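Transcriptional regulator WhiB1 (Mycobacterium tuberculosis H37Rv, PDB 6ONO) represses transcription as an iron-sulfur regulator that is probably redox-responsive, binding a [4Fe-4S] cluster highly reactive to nitric oxide and, in its apo or nitrosylated forms, DNA. Local coordinates at residues 53-57 / 58-62; 13-16 / 17-20. All blocks are in the same frame, centred on the assembly; numbering follows the deposited sequence.

Interaction 1: 53-57 / 58-62. With SF4 (iron/sulfur cluster), chain E.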
ATOM      1  N   THR A  53      -1.165   5.452  12.093  1.00 34.77           N
ATOM      2  CA  THR A  53      -0.031   5.749  11.229  1.00 34.38           C
ATOM      3  C   THR A  53      -0.430   6.422   9.918  1.00 30.16           C
ATOM      4  O   THR A  53       0.454   6.845   9.170  1.00 31.71           O
ATOM      5  CB  THR A  53       0.761   4.463  10.921  1.00 31.82           C
ATOM      6  OG1 THR A  53      -0.077   3.556  10.198  1.00 32.30           O
ATOM      7  CG2 THR A  53       1.230   3.793  12.208  1.00 34.24           C
ATOM      8  N   GLY A  54      -1.717   6.578   9.639  1.00 37.19           N
ATOM      9  CA  GLY A  54      -2.111   7.328   8.462  1.00 39.26           C
ATOM     10  C   GLY A  54      -1.949   6.569   7.163  1.00 37.10           C
ATOM     11  O   GLY A  54      -1.505   7.145   6.161  1.00 37.03           O
ATOM     12  N   GLN A  55      -2.250   5.278   7.162  1.00 28.40           N
ATOM     13  CA  GLN A  55      -2.197   4.483   5.937  1.00 28.42           C
ATOM     14  C   GLN A  55      -3.356   4.888   5.036  1.00 25.57           C
ATOM     15  O   GLN A  55      -4.514   4.564   5.314  1.00 28.98           O
ATOM     16  CB  GLN A  55      -2.247   2.999   6.279  1.00 23.22           C
ATOM     17  CG  GLN A  55      -1.129   2.540   7.219  1.00 29.29           C
ATOM     18  CD  GLN A  55       0.273   2.856   6.713  1.00 29.46           C
ATOM     19  OE1 GLN A  55       0.548   2.788   5.511  1.00 31.77           O
ATOM     20  NE2 GLN A  55       1.177   3.185   7.634  1.00 29.97           N
ATOM     21  N   ASP A  56      -3.057   5.615   3.959  1.00 26.60           N
ATOM     22  CA  ASP A  56      -4.131   6.195   3.159  1.00 28.63           C
ATOM     23  C   ASP A  56      -4.691   5.224   2.124  1.00 27.92           C
ATOM     24  O   ASP A  56      -5.876   5.306   1.801  1.00 32.86           O
ATOM     25  CB  ASP A  56      -3.638   7.461   2.462  1.00 32.92           C
ATOM     26  CG  ASP A  56      -3.631   8.660   3.380  1.00 51.50           C
ATOM     27  OD1 ASP A  56      -4.056   8.512   4.549  1.00 56.39           O
ATOM     28  OD2 ASP A  56      -3.207   9.746   2.932  1.00 72.43           O
ATOM     29  N   SER A  57      -3.892   4.281   1.635  1.00 19.33           N
ATOM     30  CA  SER A  57      -4.323   3.336   0.613  1.00 18.87           C
ATOM     31  C   SER A  57      -4.675   1.976   1.206  1.00 17.05           C
ATOM     32  O   SER A  57      -4.114   1.551   2.216  1.00 17.30           O
ATOM     33  CB  SER A  57      -3.228   3.149  -0.435  1.00 19.50           C
ATOM     34  OG  SER A  57      -2.868   4.383  -0.998  1.00 21.31           O
ATOM     35  N   GLY A  58      -5.583   1.279   0.538  1.00 17.85           N
ATOM     36  CA  GLY A  58      -5.866  -0.111   0.834  1.00 15.82           C
ATOM     37  C   GLY A  58      -6.972  -0.316   1.857  1.00 15.18           C
ATOM     38  O   GLY A  58      -7.478   0.617   2.491  1.00 15.43           O
ATOM     39  N   VAL A  59      -7.357  -1.588   1.997  1.00 15.17           N
ATOM     40  CA  VAL A  59      -8.301  -2.037   3.014  1.00 14.98           C
ATOM     41  C   VAL A  59      -7.508  -2.526   4.224  1.00 18.79           C
ATOM     42  O   VAL A  59      -6.663  -3.429   4.106  1.00 16.33           O
ATOM     43  CB  VAL A  59      -9.217  -3.147   2.471  1.00 14.86           C
ATOM     44  CG1 VAL A  59     -10.141  -3.652   3.550  1.00 15.09           C
ATOM     45  CG2 VAL A  59     -10.025  -2.658   1.239  1.00 15.06           C
ATOM     46  N   TRP A  60      -7.761  -1.909   5.379  1.00 14.76           N
ATOM     47  CA  TRP A  60      -7.171  -2.276   6.659  1.00 15.76           C
ATOM     48  C   TRP A  60      -8.292  -2.384   7.671  1.00 18.16           C
ATOM     49  O   TRP A  60      -9.231  -1.583   7.644  1.00 16.22           O
ATOM     50  CB  TRP A  60      -6.167  -1.235   7.176  1.00 16.54           C
ATOM     51  CG  TRP A  60      -5.017  -0.920   6.251  1.00 16.43           C
ATOM     52  CD1 TRP A  60      -5.093  -0.396   4.989  1.00 18.45           C
ATOM     53  CD2 TRP A  60      -3.625  -1.072   6.537  1.00 17.56           C
ATOM     54  NE1 TRP A  60      -3.832  -0.225   4.469  1.00 16.37           N
ATOM     55  CE2 TRP A  60      -2.912  -0.636   5.395  1.00 21.45           C
ATOM     56  CE3 TRP A  60      -2.908  -1.541   7.644  1.00 19.10           C
ATOM     57  CZ2 TRP A  60      -1.515  -0.653   5.329  1.00 18.70           C
ATOM     58  CZ3 TRP A  60      -1.522  -1.556   7.581  1.00 20.40           C
ATOM     59  CH2 TRP A  60      -0.841  -1.112   6.431  1.00 20.13           C
ATOM     60  N   GLY A  61      -8.191  -3.376   8.556  1.00 19.42           N
ATOM     61  CA  GLY A  61      -9.085  -3.499   9.693  1.00 20.20           C
ATOM     62  C   GLY A  61     -10.560  -3.512   9.344  1.00 21.39           C
ATOM     63  O   GLY A  61     -11.389  -3.016  10.111  1.00 21.24           O
ATOM     64  N   GLY A  62     -10.900  -4.072   8.188  1.00 16.88           N
ATOM     65  CA  GLY A  62     -12.283  -4.122   7.751  1.00 16.78           C
ATOM     66  C   GLY A  62     -12.848  -2.826   7.215  1.00 16.30           C
ATOM     67  O   GLY A  62     -14.067  -2.742   7.046  1.00 16.80           O
TER
HETATM   68 FE1  SF4 E 101      -5.282  -8.314   7.404  1.00 25.40          FE
HETATM   69 FE2  SF4 E 101      -7.825  -7.352   7.485  1.00 21.46          FE
HETATM   70 FE3  SF4 E 101      -5.884  -6.217   9.056  1.00 23.82          FE
HETATM   71 FE4  SF4 E 101      -6.784  -8.723   9.622  1.00 27.11          FE
HETATM   72  S1  SF4 E 101      -7.997  -6.812   9.679  1.00 26.48           S
HETATM   73  S2  SF4 E 101      -4.629  -8.036   9.574  1.00 25.45           S
HETATM   74  S3  SF4 E 101      -7.204  -9.519   7.524  1.00 25.14           S
HETATM   75  S4  SF4 E 101      -5.944  -6.234   6.772  1.00 22.92           S

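Interaction 2: 13-16 / 17-20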
ATOM      1  N   ASP A  13      -3.680 -13.323  -1.315  1.00 33.03           N
ATOM      2  CA  ASP A  13      -3.058 -12.428  -2.282  1.00 36.43           C
ATOM      3  C   ASP A  13      -3.013 -11.012  -1.711  1.00 33.07           C
ATOM      4  O   ASP A  13      -4.073 -10.435  -1.443  1.00 29.48           O
ATOM      5  CB  ASP A  13      -3.849 -12.450  -3.592  1.00 33.27           C
ATOM      6  CG  ASP A  13      -3.221 -11.597  -4.689  1.00 41.27           C
ATOM      7  OD1 ASP A  13      -2.205 -10.899  -4.440  1.00 36.15           O
ATOM      8  OD2 ASP A  13      -3.767 -11.619  -5.813  1.00 36.12           O
ATOM      9  N   PRO A  14      -1.828 -10.425  -1.499  1.00 28.93           N
ATOM     10  CA  PRO A  14      -1.779  -9.071  -0.917  1.00 26.12           C
ATOM     11  C   PRO A  14      -2.532  -8.032  -1.730  1.00 24.65           C
ATOM     12  O   PRO A  14      -3.103  -7.095  -1.151  1.00 22.53           O
ATOM     13  CB  PRO A  14      -0.274  -8.765  -0.860  1.00 27.64           C
ATOM     14  CG  PRO A  14       0.391 -10.091  -0.893  1.00 33.69           C
ATOM     15  CD  PRO A  14      -0.485 -10.990  -1.710  1.00 32.85           C
ATOM     16  N   GLU A  15      -2.586  -8.190  -3.056  1.00 21.92           N
ATOM     17  CA  GLU A  15      -3.256  -7.209  -3.904  1.00 21.99           C
ATOM     18  C   GLU A  15      -4.754  -7.185  -3.696  1.00 23.33           C
ATOM     19  O   GLU A  15      -5.410  -6.240  -4.150  1.00 19.49           O
ATOM     20  CB  GLU A  15      -2.940  -7.464  -5.380  1.00 23.21           C
ATOM     21  CG  GLU A  15      -1.635  -6.816  -5.804  1.00 24.56           C
ATOM     22  CD  GLU A  15      -1.714  -5.296  -5.812  1.00 29.30           C
ATOM     23  OE1 GLU A  15      -2.176  -4.738  -6.837  1.00 27.40           O
ATOM     24  OE2 GLU A  15      -1.337  -4.658  -4.797  1.00 25.95           O
ATOM     25  N   LEU A  16      -5.309  -8.214  -3.055  1.00 22.59           N
ATOM     26  CA  LEU A  16      -6.724  -8.178  -2.719  1.00 22.31           C
ATOM     27  C   LEU A  16      -7.037  -6.971  -1.857  1.00 20.12           C
ATOM     28  O   LEU A  16      -8.135  -6.406  -1.942  1.00 21.33           O
ATOM     29  CB  LEU A  16      -7.128  -9.464  -1.998  1.00 24.43           C
ATOM     30  CG  LEU A  16      -8.545  -9.544  -1.433  1.00 26.26           C
ATOM     31  CD1 LEU A  16      -9.572  -9.520  -2.562  1.00 27.88           C
ATOM     32  CD2 LEU A  16      -8.687 -10.789  -0.573  1.00 25.48           C
ATOM     33  N   PHE A  17      -6.077  -6.529  -1.055  1.00 19.35           N
ATOM     34  CA  PHE A  17      -6.345  -5.441  -0.128  1.00 18.10           C
ATOM     35  C   PHE A  17      -6.068  -4.089  -0.742  1.00 19.70           C
ATOM     36  O   PHE A  17      -6.201  -3.075  -0.057  1.00 19.09           O
ATOM     37  CB  PHE A  17      -5.548  -5.660   1.154  1.00 19.11           C
ATOM     38  CG  PHE A  17      -5.988  -6.884   1.874  1.00 18.29           C
ATOM     39  CD1 PHE A  17      -5.454  -8.118   1.542  1.00 22.17           C
ATOM     40  CD2 PHE A  17      -7.025  -6.823   2.775  1.00 18.37           C
ATOM     41  CE1 PHE A  17      -5.897  -9.252   2.157  1.00 21.61           C
ATOM     42  CE2 PHE A  17      -7.476  -7.956   3.403  1.00 20.58           C
ATOM     43  CZ  PHE A  17      -6.921  -9.172   3.089  1.00 21.77           C
ATOM     44  N   PHE A  18      -5.748  -4.043  -2.035  1.00 15.84           N
ATOM     45  CA  PHE A  18      -5.490  -2.789  -2.736  1.00 16.43           C
ATOM     46  C   PHE A  18      -6.279  -2.762  -4.039  1.00 17.36           C
ATOM     47  O   PHE A  18      -5.705  -2.847  -5.132  1.00 18.83           O
ATOM     48  CB  PHE A  18      -3.988  -2.607  -2.949  1.00 17.46           C
ATOM     49  CG  PHE A  18      -3.269  -2.307  -1.675  1.00 17.03           C
ATOM     50  CD1 PHE A  18      -2.865  -3.337  -0.829  1.00 16.93           C
ATOM     51  CD2 PHE A  18      -3.096  -0.992  -1.264  1.00 17.11           C
ATOM     52  CE1 PHE A  18      -2.245  -3.055   0.384  1.00 17.01           C
ATOM     53  CE2 PHE A  18      -2.501  -0.703  -0.053  1.00 17.06           C
ATOM     54  CZ  PHE A  18      -2.069  -1.734   0.771  1.00 17.03           C
ATOM     55  N   PRO A  19      -7.606  -2.647  -3.962  1.00 23.49           N
ATOM     56  CA  PRO A  19      -8.389  -2.552  -5.196  1.00 24.55           C
ATOM     57  C   PRO A  19      -8.142  -1.224  -5.881  1.00 27.66           C
ATOM     58  O   PRO A  19      -7.985  -0.185  -5.236  1.00 29.96           O
ATOM     59  CB  PRO A  19      -9.840  -2.670  -4.712  1.00 24.00           C
ATOM     60  CG  PRO A  19      -9.806  -2.173  -3.327  1.00 25.66           C
ATOM     61  CD  PRO A  19      -8.461  -2.555  -2.765  1.00 22.89           C
ATOM     62  N   VAL A  20      -8.078  -1.270  -7.200  1.00 37.96           N
ATOM     63  CA  VAL A  20      -7.932  -0.070  -8.011  1.00 43.13           C
ATOM     64  C   VAL A  20      -9.302   0.294  -8.570  1.00 54.14           C
ATOM     65  O   VAL A  20      -9.992  -0.558  -9.146  1.00 50.99           O
ATOM     66  CB  VAL A  20      -6.883  -0.252  -9.121  1.00 42.69           C
ATOM     67  CG1 VAL A  20      -7.159  -1.488  -9.956  1.00 54.36           C
ATOM     68  CG2 VAL A  20      -6.832   0.987 -10.000  1.00 53.20           C
TER
HETATM   69  O   HOH W   1      -3.698  -2.181  -6.769  1.00 25.83           O

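Interaction 1: 53-57 / 58-62
Gln-55 and Trp-60 make the tight side of this local turn, the glutamine laying its aliphatic part over one face of the indole. CG of Gln-55 stands 3.9 Å from the centroid of the six-membered ring of Trp-60, over the face, a CH-pi contact; CB of Gln-55 sits beside it, shifted toward the rim of the ring system. With chi1 of Gln-55 at -57°, CG lies anti to the carbonyl carbon and over the ring; the bend at chi2 then turns the amide across the indole, the two planes 32° apart. Both ends of the amide are held: NE2 of Gln-55 gives a hydrogen bond of 2.9 Å to OG1 of Thr-53, nearly in the amide plane, and OE1 bonds to a polar side chain of another protein's chain. At the ring edge NE1 of Trp-60 donates to the carbonyl O of Ser-57, 2.9 Å away and in the carbonyl plane; the bond is bent, 144° at the hydrogen. Gly-54, at positive phi, is the C-prime residue of the Schellman motif that ends helix 43-53, and Gly-58 opens the Gly-Val-Trp-Gly-Gly turn characteristic of WhiB proteins. This turn reaches the iron-sulfur cluster through its backbone, CA of Gly-61 lying 3.5 Å from S1 of the cluster and O of Val-59 3.9 Å from S4. Trp-60 also packs on Cys-46, the inferred cluster ligand of helix 43-53. Arg-68 of helix 65-71 donates to the carbonyls of Gln-55 and Gly-58, binding both halves of the turn to the last helix. On the other side the two segments hardly meet. Exposed Asp-56 points away from residues 58-62 and touches Arg-69; Ser-57 also points away, and both pack on the other protein's chain.

Interaction 2: 13-16 / 17-20
Phe-17 and Phe-18 hang from the carbonyls of Pro-14 and Glu-15 in a short 3-10 turn that an Asx turn at Asp-13 begins. Among the hydrogen bonds, N of Phe-17 donates to O of Pro-14 at 3.0 Å, and N of Phe-18 to O of Glu-15 at 3.1 Å. The i to i+3 pattern starts one step earlier, where N of Leu-16 donates to O of Asp-13. OD1 of Asp-13 takes the N-H of Glu-15 at 3.1 Å, met from above the carboxylate plane. The aromatic contacts gather round one oxygen: O of Pro-14 lies in plane at the edge of both phenyl rings, 3.7 Å from CD1 of Phe-17 and 3.8 Å from CD1 of Phe-18. Apolar packing is lighter. Leu-16, with CG anti to its backbone nitrogen (chi1 174°), lies obliquely across Phe-17 and brings CB to 4.1 Å from CD1 of that ring. Phe-17 is buried; it packs on Val-36 of helix 27-38 and on Cys-9, an inferred cluster ligand, and so joins this turn to the wall of the iron-sulfur pocket. Pro-19 also rests on helix 27-38, through Gln-29 and Ile-30. The carboxylate of Glu-15 has polar partners on both oxygens. The bend at chi2 (-68°) brings it back toward CB of Phe-18; its plane lies 5° from that of the phenyl ring. Outside the turn, OE2 of Glu-15 pairs in a salt bridge with a basic side chain of another protein's chain, and Phe-18 also packs on a basic side chain of that chain. The other oxygen is bridged by water: the water donates one hydrogen to OE1 of Glu-15 at 3.0 Å and the second to the backbone O of Phe-18 at 2.7 Å.

Overall arrangement
From the N terminus, interaction 2 comes first: residues 13-20 close a tight turn before helix 27-38. After that helix and helix 43-53, interaction 1 closes its own turn over residues 53-62, ahead of helix 65-71. The two follow in series and neither nests in nor crosses the other. Distant in sequence, they meet in space with centres 12 Å apart: N of Val-59 lies 2.8 Å from O of Phe-17, a probable hydrogen bond, and Phe-18 packs on Gly-58 and Ser-57. Interaction 1 gives Val-59 and Gly-61 to the cluster pocket; Phe-17 of interaction 2 comes within about 4 Å of the cluster (nearest atoms). Both contribute to a surface facing another protein.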